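Local coordinates for multidrug resistance protein (Vibrio cholerae, PDB 1YC9) that forms a trimeric outer membrane channel of the outer membrane factor family and probably exports drugs as part of a multidrug efflux system, at residues A[66-70]-A[118-122]; A[104-108]-A[289-293]; A[164-168]-A[202-206]; A[373-377]-A[411-415]. The protein carries 1 engineered substitution. All coordinates share one frame. Numbering follows the deposited sequence.

Interaction 1: A[66-70]-A[118-122]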
loop_
_atom_site.group_PDB
_atom_site.type_symbol
_atom_site.label_atom_id
_atom_site.label_comp_id
_atom_site.label_asym_id
_atom_site.label_seq_id
_atom_site.Cartn_x
_atom_site.Cartn_y
_atom_site.Cartn_z
ATOM N N ALA A 66 -17.754 0.639 23.525
ATOM C CA ALA A 66 -16.964 1.473 24.436
ATOM C C ALA A 66 -17.841 2.133 25.483
ATOM O O ALA A 66 -17.495 2.173 26.638
ATOM C CB ALA A 66 -16.216 2.519 23.699
ATOM N N GLY A 67 -18.973 2.702 25.065
ATOM C CA GLY A 67 -19.882 3.339 26.004
ATOM C C GLY A 67 -20.354 2.448 27.137
ATOM O O GLY A 67 -20.629 2.937 28.254
ATOM N N ALA A 68 -20.412 1.110 26.902
ATOM C CA ALA A 68 -20.718 0.158 27.950
ATOM C C ALA A 68 -19.806 0.232 29.161
ATOM O O ALA A 68 -20.171 -0.135 30.271
ATOM C CB ALA A 68 -20.691 -1.288 27.375
ATOM N N ILE A 69 -18.596 0.724 29.001
ATOM C CA ILE A 69 -17.697 0.800 30.142
ATOM C C ILE A 69 -18.214 1.739 31.251
ATOM O O ILE A 69 -17.827 1.626 32.400
ATOM C CB ILE A 69 -16.303 1.272 29.655
ATOM C CG1 ILE A 69 -15.211 0.940 30.654
ATOM C CG2 ILE A 69 -16.225 2.717 29.327
ATOM C CD1 ILE A 69 -13.813 1.322 30.102
ATOM N N ARG A 70 -19.087 2.669 30.878
ATOM C CA ARG A 70 -19.648 3.599 31.867
ATOM C C ARG A 70 -20.984 3.123 32.472
ATOM O O ARG A 70 -21.507 3.754 33.383
ATOM C CB ARG A 70 -19.800 4.962 31.241
ATOM C CG ARG A 70 -18.532 5.576 30.696
ATOM C CD ARG A 70 -18.669 6.955 30.251
ATOM N NE ARG A 70 -18.889 7.756 31.439
ATOM C CZ ARG A 70 -19.162 9.039 31.443
ATOM N NH1 ARG A 70 -19.253 9.698 30.276
ATOM N NH2 ARG A 70 -19.372 9.611 32.634
ATOM N N ASN A 118 -12.655 6.091 32.437
ATOM C CA ASN A 118 -13.655 5.442 31.598
ATOM C C ASN A 118 -14.364 6.481 30.734
ATOM O O ASN A 118 -14.647 6.257 29.573
ATOM C CB ASN A 118 -14.650 4.643 32.447
ATOM C CG ASN A 118 -14.008 3.497 33.190
ATOM O OD1 ASN A 118 -12.887 3.113 32.872
ATOM N ND2 ASN A 118 -14.746 2.893 34.144
ATOM N N ARG A 119 -14.636 7.644 31.288
ATOM C CA ARG A 119 -15.139 8.695 30.466
ATOM C C ARG A 119 -14.180 8.980 29.303
ATOM O O ARG A 119 -14.599 9.155 28.174
ATOM C CB ARG A 119 -15.324 9.956 31.289
ATOM C CG ARG A 119 -15.934 11.049 30.454
ATOM C CD ARG A 119 -16.315 12.262 31.272
ATOM N NE ARG A 119 -15.112 12.876 31.803
ATOM C CZ ARG A 119 -15.100 13.994 32.514
ATOM N NH1 ARG A 119 -16.229 14.631 32.766
ATOM N NH2 ARG A 119 -13.951 14.473 32.966
ATOM N N ALA A 120 -12.853 9.032 29.567
ATOM C CA ALA A 120 -11.915 9.320 28.509
ATOM C C ALA A 120 -11.949 8.252 27.437
ATOM O O ALA A 120 -11.776 8.523 26.247
ATOM C CB ALA A 120 -10.442 9.439 29.106
ATOM N N ALA A 121 -12.216 7.036 27.854
ATOM C CA ALA A 121 -12.328 5.908 26.930
ATOM C C ALA A 121 -13.494 6.126 26.003
ATOM O O ALA A 121 -13.386 5.924 24.789
ATOM C CB ALA A 121 -12.482 4.637 27.675
ATOM N N VAL A 122 -14.601 6.600 26.560
ATOM C CA VAL A 122 -15.747 6.853 25.699
ATOM C C VAL A 122 -15.528 8.049 24.801
ATOM O O VAL A 122 -15.861 7.967 23.636
ATOM C CB VAL A 122 -17.045 6.972 26.507
ATOM C CG1 VAL A 122 -18.218 7.298 25.608
ATOM C CG2 VAL A 122 -17.229 5.727 27.260
HETATM O O HOH W 1 -17.326 3.437 34.695
#

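Interaction 2: A[104-108]-A[289-293]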
loop_
_atom_site.group_PDB
_atom_site.type_symbol
_atom_site.label_atom_id
_atom_site.label_comp_id
_atom_site.label_asym_id
_atom_site.label_seq_id
_atom_site.Cartn_x
_atom_site.Cartn_y
_atom_site.Cartn_z
ATOM N N LEU A 104 -27.865 -19.800 42.925
ATOM C CA LEU A 104 -28.550 -19.132 41.851
ATOM C C LEU A 104 -28.562 -17.654 42.325
ATOM O O LEU A 104 -29.092 -17.404 43.389
ATOM C CB LEU A 104 -29.996 -19.654 41.756
ATOM C CG LEU A 104 -30.951 -18.853 40.900
ATOM C CD1 LEU A 104 -30.468 -18.851 39.415
ATOM C CD2 LEU A 104 -32.367 -19.412 41.013
ATOM N N THR A 105 -27.858 -16.801 41.568
ATOM C CA THR A 105 -27.644 -15.410 41.974
ATOM C C THR A 105 -27.787 -14.454 40.808
ATOM O O THR A 105 -27.574 -14.781 39.614
ATOM C CB THR A 105 -26.260 -15.203 42.588
ATOM O OG1 THR A 105 -25.252 -15.541 41.617
ATOM C CG2 THR A 105 -26.047 -16.100 43.818
ATOM N N LEU A 106 -28.157 -13.225 41.188
ATOM C CA LEU A 106 -28.116 -12.083 40.317
ATOM C C LEU A 106 -26.856 -11.316 40.742
ATOM O O LEU A 106 -26.676 -11.089 41.915
ATOM C CB LEU A 106 -29.385 -11.251 40.575
ATOM C CG LEU A 106 -29.561 -9.992 39.741
ATOM C CD1 LEU A 106 -29.584 -10.284 38.290
ATOM C CD2 LEU A 106 -30.885 -9.335 40.176
ATOM N N ASN A 107 -26.015 -10.951 39.788
ATOM C CA ASN A 107 -24.719 -10.378 40.053
ATOM C C ASN A 107 -24.692 -9.006 39.360
ATOM O O ASN A 107 -25.229 -8.829 38.254
ATOM C CB ASN A 107 -23.622 -11.232 39.407
ATOM C CG ASN A 107 -23.463 -12.609 40.040
ATOM O OD1 ASN A 107 -24.202 -13.009 40.927
ATOM N ND2 ASN A 107 -22.472 -13.370 39.538
ATOM N N PHE A 108 -23.967 -8.074 39.974
ATOM C CA PHE A 108 -23.937 -6.709 39.570
ATOM C C PHE A 108 -22.509 -6.200 39.730
ATOM O O PHE A 108 -21.858 -6.483 40.731
ATOM C CB PHE A 108 -24.833 -5.931 40.468
ATOM C CG PHE A 108 -24.667 -4.447 40.355
ATOM C CD1 PHE A 108 -25.480 -3.719 39.502
ATOM C CD2 PHE A 108 -23.728 -3.779 41.123
ATOM C CE1 PHE A 108 -25.360 -2.343 39.429
ATOM C CE2 PHE A 108 -23.589 -2.401 41.021
ATOM C CZ PHE A 108 -24.414 -1.696 40.184
ATOM N N LEU A 289 -17.752 -1.258 42.458
ATOM C CA LEU A 289 -18.805 -1.657 43.325
ATOM C C LEU A 289 -19.327 -2.992 42.763
ATOM O O LEU A 289 -19.472 -3.144 41.525
ATOM C CB LEU A 289 -19.917 -0.632 43.293
ATOM C CG LEU A 289 -21.123 -0.862 44.179
ATOM C CD1 LEU A 289 -20.890 -0.663 45.644
ATOM C CD2 LEU A 289 -22.160 0.220 43.716
ATOM N N SER A 290 -19.526 -3.950 43.658
ATOM C CA SER A 290 -20.056 -5.273 43.287
ATOM C C SER A 290 -21.172 -5.615 44.229
ATOM O O SER A 290 -21.211 -5.195 45.388
ATOM C CB SER A 290 -18.952 -6.390 43.441
ATOM O OG SER A 290 -18.005 -6.135 42.435
ATOM N N ALA A 291 -22.081 -6.446 43.753
ATOM C CA ALA A 291 -23.131 -6.899 44.569
ATOM C C ALA A 291 -23.710 -8.192 43.978
ATOM O O ALA A 291 -23.582 -8.451 42.780
ATOM C CB ALA A 291 -24.255 -5.817 44.711
ATOM N N PHE A 292 -24.346 -8.950 44.842
ATOM C CA PHE A 292 -25.158 -10.080 44.402
ATOM C C PHE A 292 -26.249 -10.362 45.346
ATOM O O PHE A 292 -26.225 -9.946 46.507
ATOM C CB PHE A 292 -24.247 -11.349 44.209
ATOM C CG PHE A 292 -23.991 -12.116 45.431
ATOM C CD1 PHE A 292 -24.796 -13.229 45.774
ATOM C CD2 PHE A 292 -22.929 -11.807 46.255
ATOM C CE1 PHE A 292 -24.555 -13.952 46.917
ATOM C CE2 PHE A 292 -22.662 -12.577 47.352
ATOM C CZ PHE A 292 -23.457 -13.596 47.715
ATOM N N ILE A 293 -27.267 -11.097 44.866
ATOM C CA ILE A 293 -28.312 -11.561 45.688
ATOM C C ILE A 293 -28.788 -12.856 45.088
ATOM O O ILE A 293 -28.803 -12.984 43.902
ATOM C CB ILE A 293 -29.535 -10.548 45.681
ATOM C CG1 ILE A 293 -30.562 -10.913 46.739
ATOM C CG2 ILE A 293 -30.104 -10.439 44.307
ATOM C CD1 ILE A 293 -30.104 -11.046 48.180
#

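Interaction 3: A[164-168]-A[202-206]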
loop_
_atom_site.group_PDB
_atom_site.type_symbol
_atom_site.label_atom_id
_atom_site.label_comp_id
_atom_site.label_asym_id
_atom_site.label_seq_id
_atom_site.Cartn_x
_atom_site.Cartn_y
_atom_site.Cartn_z
ATOM N N VAL A 164 -7.704 12.078 -34.748
ATOM C CA VAL A 164 -6.888 11.115 -35.490
ATOM C C VAL A 164 -7.695 10.535 -36.686
ATOM O O VAL A 164 -7.147 10.348 -37.777
ATOM C CB VAL A 164 -6.279 10.044 -34.544
ATOM C CG1 VAL A 164 -5.603 8.902 -35.324
ATOM C CG2 VAL A 164 -5.266 10.668 -33.596
ATOM N N HIS A 165 -8.973 10.276 -36.491
ATOM C CA HIS A 165 -9.838 9.798 -37.568
ATOM C C HIS A 165 -9.902 10.845 -38.699
ATOM O O HIS A 165 -9.771 10.488 -39.880
ATOM C CB HIS A 165 -11.224 9.461 -37.030
ATOM C CG HIS A 165 -12.202 9.059 -38.078
ATOM N ND1 HIS A 165 -12.820 9.975 -38.898
ATOM C CD2 HIS A 165 -12.714 7.850 -38.408
ATOM C CE1 HIS A 165 -13.630 9.341 -39.730
ATOM N NE2 HIS A 165 -13.601 8.055 -39.439
ATOM N N ALA A 166 -10.065 12.122 -38.344
ATOM C CA ALA A 166 -10.102 13.205 -39.340
ATOM C C ALA A 166 -8.776 13.312 -40.066
ATOM O O ALA A 166 -8.761 13.468 -41.317
ATOM C CB ALA A 166 -10.445 14.536 -38.713
ATOM N N ALA A 167 -7.664 13.211 -39.334
ATOM C CA ALA A 167 -6.375 13.182 -39.974
ATOM C C ALA A 167 -6.256 11.971 -40.922
ATOM O O ALA A 167 -5.705 12.120 -42.023
ATOM C CB ALA A 167 -5.222 13.191 -38.982
ATOM N N LEU A 168 -6.766 10.808 -40.502
ATOM C CA LEU A 168 -6.712 9.601 -41.346
ATOM C C LEU A 168 -7.408 9.845 -42.675
ATOM O O LEU A 168 -6.925 9.349 -43.702
ATOM C CB LEU A 168 -7.321 8.383 -40.656
ATOM C CG LEU A 168 -7.314 7.059 -41.411
ATOM C CD1 LEU A 168 -5.925 6.673 -41.852
ATOM C CD2 LEU A 168 -8.008 5.991 -40.573
ATOM N N VAL A 202 -1.101 6.213 -39.043
ATOM C CA VAL A 202 -2.193 6.993 -38.456
ATOM C C VAL A 202 -3.363 6.096 -38.146
ATOM O O VAL A 202 -3.941 6.199 -37.078
ATOM C CB VAL A 202 -2.595 8.196 -39.337
ATOM C CG1 VAL A 202 -3.776 8.932 -38.732
ATOM C CG2 VAL A 202 -1.435 9.156 -39.417
ATOM N N GLU A 203 -3.672 5.150 -39.037
ATOM C CA GLU A 203 -4.716 4.195 -38.744
ATOM C C GLU A 203 -4.367 3.280 -37.563
ATOM O O GLU A 203 -5.239 2.957 -36.766
ATOM C CB GLU A 203 -5.070 3.328 -39.950
ATOM C CG GLU A 203 -6.421 2.666 -39.707
ATOM C CD GLU A 203 -7.054 2.099 -40.962
ATOM O OE1 GLU A 203 -6.634 2.466 -42.072
ATOM O OE2 GLU A 203 -7.956 1.282 -40.807
ATOM N N ALA A 204 -3.116 2.855 -37.473
ATOM C CA ALA A 204 -2.669 2.070 -36.333
ATOM C C ALA A 204 -2.853 2.835 -35.019
ATOM O O ALA A 204 -3.334 2.268 -34.041
ATOM C CB ALA A 204 -1.253 1.671 -36.491
ATOM N N GLU A 205 -2.530 4.119 -35.036
ATOM C CA GLU A 205 -2.787 5.003 -33.886
ATOM C C GLU A 205 -4.260 5.077 -33.525
ATOM O O GLU A 205 -4.628 4.944 -32.353
ATOM C CB GLU A 205 -2.193 6.379 -34.156
ATOM C CG GLU A 205 -2.172 7.303 -32.937
ATOM C CD GLU A 205 -0.861 7.271 -32.151
ATOM O OE1 GLU A 205 0.087 6.534 -32.528
ATOM O OE2 GLU A 205 -0.783 7.979 -31.124
ATOM N N LEU A 206 -5.130 5.232 -34.513
ATOM C CA LEU A 206 -6.548 5.202 -34.317
ATOM C C LEU A 206 -7.071 3.906 -33.680
ATOM O O LEU A 206 -7.962 3.944 -32.782
ATOM C CB LEU A 206 -7.267 5.464 -35.635
ATOM C CG LEU A 206 -8.787 5.529 -35.600
ATOM C CD1 LEU A 206 -9.286 6.611 -34.677
ATOM C CD2 LEU A 206 -9.399 5.690 -37.024
#

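Interaction 4: A[373-377]-A[411-415]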
loop_
_atom_site.group_PDB
_atom_site.type_symbol
_atom_site.label_atom_id
_atom_site.label_comp_id
_atom_site.label_asym_id
_atom_site.label_seq_id
_atom_site.Cartn_x
_atom_site.Cartn_y
_atom_site.Cartn_z
ATOM N N THR A 373 -0.554 26.705 -27.787
ATOM C CA THR A 373 -0.779 25.476 -28.538
ATOM C C THR A 373 -1.831 25.716 -29.659
ATOM O O THR A 373 -1.687 25.187 -30.755
ATOM C CB THR A 373 -1.208 24.343 -27.602
ATOM O OG1 THR A 373 -0.243 24.177 -26.540
ATOM C CG2 THR A 373 -1.218 23.030 -28.356
ATOM N N GLU A 374 -2.848 26.530 -29.388
ATOM C CA GLU A 374 -3.808 26.946 -30.431
ATOM C C GLU A 374 -3.083 27.654 -31.588
ATOM O O GLU A 374 -3.385 27.428 -32.751
ATOM C CB GLU A 374 -4.902 27.893 -29.887
ATOM C CG GLU A 374 -6.033 27.179 -29.158
ATOM C CD GLU A 374 -7.034 28.087 -28.428
ATOM O OE1 GLU A 374 -6.719 29.249 -28.089
ATOM O OE2 GLU A 374 -8.135 27.590 -28.161
ATOM N N GLN A 375 -2.179 28.537 -31.254
ATOM C CA GLN A 375 -1.369 29.236 -32.245
ATOM C C GLN A 375 -0.528 28.231 -33.070
ATOM O O GLN A 375 -0.431 28.353 -34.269
ATOM C CB GLN A 375 -0.496 30.265 -31.567
ATOM C CG GLN A 375 -1.304 31.415 -30.903
ATOM C CD GLN A 375 -0.451 32.286 -30.048
ATOM O OE1 GLN A 375 -0.891 32.790 -28.980
ATOM N NE2 GLN A 375 0.760 32.474 -30.459
ATOM N N ALA A 376 0.066 27.214 -32.436
ATOM C CA ALA A 376 0.810 26.222 -33.193
ATOM C C ALA A 376 -0.130 25.461 -34.130
ATOM O O ALA A 376 0.227 25.225 -35.263
ATOM C CB ALA A 376 1.543 25.227 -32.255
ATOM N N VAL A 377 -1.316 25.106 -33.655
ATOM C CA VAL A 377 -2.294 24.438 -34.497
ATOM C C VAL A 377 -2.625 25.292 -35.725
ATOM O O VAL A 377 -2.507 24.858 -36.843
ATOM C CB VAL A 377 -3.568 24.079 -33.732
ATOM C CG1 VAL A 377 -4.713 23.659 -34.650
ATOM C CG2 VAL A 377 -3.285 22.935 -32.714
ATOM N N ASN A 411 0.234 18.919 -32.974
ATOM C CA ASN A 411 -0.283 20.087 -32.262
ATOM C C ASN A 411 -1.768 19.986 -31.944
ATOM O O ASN A 411 -2.183 20.382 -30.882
ATOM C CB ASN A 411 0.032 21.385 -33.022
ATOM C CG ASN A 411 1.518 21.634 -33.181
ATOM O OD1 ASN A 411 2.267 21.354 -32.293
ATOM N ND2 ASN A 411 1.919 22.258 -34.268
ATOM N N GLN A 412 -2.551 19.374 -32.824
ATOM C CA GLN A 412 -3.955 19.160 -32.594
ATOM C C GLN A 412 -4.162 18.218 -31.424
ATOM O O GLN A 412 -5.035 18.426 -30.618
ATOM C CB GLN A 412 -4.639 18.577 -33.830
ATOM C CG GLN A 412 -4.865 19.563 -34.933
ATOM C CD GLN A 412 -5.432 18.884 -36.187
ATOM O OE1 GLN A 412 -5.076 17.718 -36.530
ATOM N NE2 GLN A 412 -6.313 19.601 -36.876
ATOM N N ARG A 413 -3.352 17.169 -31.335
ATOM C CA ARG A 413 -3.474 16.260 -30.215
ATOM C C ARG A 413 -3.075 16.933 -28.913
ATOM O O ARG A 413 -3.755 16.740 -27.896
ATOM C CB ARG A 413 -2.660 15.018 -30.487
ATOM C CG ARG A 413 -3.397 14.231 -31.535
ATOM C CD ARG A 413 -2.820 12.900 -31.800
ATOM N NE ARG A 413 -3.265 11.928 -30.797
ATOM C CZ ARG A 413 -2.703 10.722 -30.682
ATOM N NH1 ARG A 413 -1.728 10.397 -31.524
ATOM N NH2 ARG A 413 -3.106 9.853 -29.757
ATOM N N ALA A 414 -2.002 17.717 -28.951
ATOM C CA ALA A 414 -1.551 18.475 -27.780
ATOM C C ALA A 414 -2.652 19.387 -27.320
ATOM O O ALA A 414 -2.946 19.483 -26.143
ATOM C CB ALA A 414 -0.265 19.236 -28.076
ATOM N N LEU A 415 -3.294 20.060 -28.261
ATOM C CA LEU A 415 -4.415 20.933 -27.906
ATOM C C LEU A 415 -5.571 20.229 -27.266
ATOM O O LEU A 415 -6.070 20.683 -26.245
ATOM C CB LEU A 415 -4.866 21.730 -29.127
ATOM C CG LEU A 415 -5.988 22.723 -28.856
ATOM C CD1 LEU A 415 -5.644 23.680 -27.730
ATOM C CD2 LEU A 415 -6.275 23.486 -30.156
#

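Interaction 1: A[66-70]-A[118-122]
Val122 presents CG2 to four residues of 66-70 and so accounts for much of the packing. Val122 CG2 lies 3.6 Å from Ala66 O, 3.8 Å from Gly67 CA and 3.8 Å from Ile69 CG2. The aliphatic part of Arg70 also meets it, with Arg70 CD 3.5 Å from Val122 CG2. Further out, Arg119 CG lies over one face of the Arg70 guanidinium, 3.6 Å from Arg70 NH1. Ile69 CD1 lies 4.3 Å from Ala121 CB and 3.4 Å from Asn118 OD1. No direct hydrogen bond joins the segments. A water bridges them instead, 3.0 Å from Ile69 O and 2.7 Å from Asn118 ND2. The same ND2 is hydrogen-bonded to Asp111. The contact thus pairs the end of helix 47-67, just before strand 73-84, with the first turns of helix 117-183, just after strand 98-111. It lies where helices give way to the beta strands, and Ala120 and Ala121 pack on Ile278 of helix 260-281.

Interaction 2: A[104-108]-A[289-293]
The two strands run antiparallel, with local axes 4.6 Å apart at closest approach and 169° between their directions. Leu106 and Ile293 form a hydrogen-bonded pair: Leu106 N to Ile293 O is 2.8 Å, and Ile293 N to Leu106 O is 3.0 Å. Phe108 and Ala291 repeat the pattern, with Phe108 N to Ala291 O at 2.9 Å and Ala291 N to Phe108 O at 3.0 Å. Between them sits the non-hydrogen-bonded pair Asn107 and Phe292, CA atoms 4.4 Å apart. Leu106, Phe108, Ala291 and Ile293 share one face. There Leu106 CB lies 3.9 Å from Ile293 CG2, and the Phe108 ring edge meets Leu289, CE2 to CD2 4.0 Å. On the Asn107 and Phe292 face, Thr105 CG2 is 3.7 Å from Phe292 CD1. Leu106 also touches a bound octyl glucoside and Leu321 of the second subunit. The backbone bonds hold the register, while the face bearing Leu106 is apolar and meets detergent, consistent with the membrane-facing side of the barrel of an outer membrane factor.

Interaction 3: A[164-168]-A[202-206]
Leu168, Leu206 and Val164 lose the most surface here, and they make up most of the packing between two antiparallel helices. The short helix axes come within 9.2 Å and their directions differ by 155°. Leu168 puts CD2 3.8 Å from Leu206 CD2, so the two leucines meet tip to tip. The same Leu168 CD2 lies 3.8 Å from Glu203 CG, the aliphatic part of an acidic side chain. At its base, Leu168 CB is 4.1 Å from Val202 CG1. Leu206 continues the packing toward the start of 164-168. Leu206 CD1 is 4.2 Å from His165 CB, and Leu206 CB is 3.8 Å from Val164 CG1. Val164 CG1 also lies 3.6 Å from Val202 O and 3.9 Å from Val202 CG1. No hydrogen bond crosses between the segments. The two glutamates look to other parts of the trimer. Glu205 makes a salt bridge to Arg413 of helix 398-433, and Glu203 has a long, weak ion pair with Lys372 of the second subunit. Val164 also packs on Arg413. The chemistry is therefore divided: valine and leucine packing joins helices 117-183 and 189-223, while Glu205 ties this pair to helix 398-433 and Glu203 adds at most a weak pull toward the second subunit.

Interaction 4: A[373-377]-A[411-415]
Thr373 opens the contact with its methyl. Thr373 CG2 lies 3.6 Å from Leu415 N, 3.9 Å from Leu415 CB and 3.9 Å from Ala414 CB. Its hydroxyl is hydrogen-bonded to the backbone O of Arg369, so the methyl is what faces helix 398-433. Glu374 comes next. Its CA-to-CB bond points away, yet Glu374 CG still comes 3.8 Å from Leu415 CD1. Ala376 CB lies 3.6 Å from Asn411 ND2. Val377 closes the segment and buries much surface. Val377 CG2 is 3.3 Å from Asn411 O, 3.7 Å from Asn411 CB and 4.0 Å from Leu415 CD2. No hydrogen bond links the segments. The local axes come within 8.7 Å, with 152° between their directions. Thr373 and Ala376 also pack on Ala204 and Ala197 of the third subunit. Segment 373-377 lies in a predicted coiled coil. An antiparallel pair of long helices, here meeting through Val377, Leu415 and the methyl of Thr373 with Asn411 packed among them, is the arrangement of the outer membrane factor alpha-barrel, as in TolC.

The four contacts sample the long axis of the subunit. Interaction 2 ties strands 98-111 and 286-298, and so both halves of the chain, in the four-stranded sheet. Interaction 1 lies 22 Å from it, centre to centre, where strand 98-111 leads into helix 117-183. That helix runs on to interaction 3, whose centre is 67 Å from that of interaction 1, across the chain's centre. Interaction 3 is nested in the loop closed by interaction 2; interaction 4 comes last in the chain. Interactions 3 and 4 join comparable helix pairs, with centres 17 Å apart, linked by Glu205 OE2 to Arg413 NH1 at 2.6 Å. Three such subunits build the continuous barrel and tunnel.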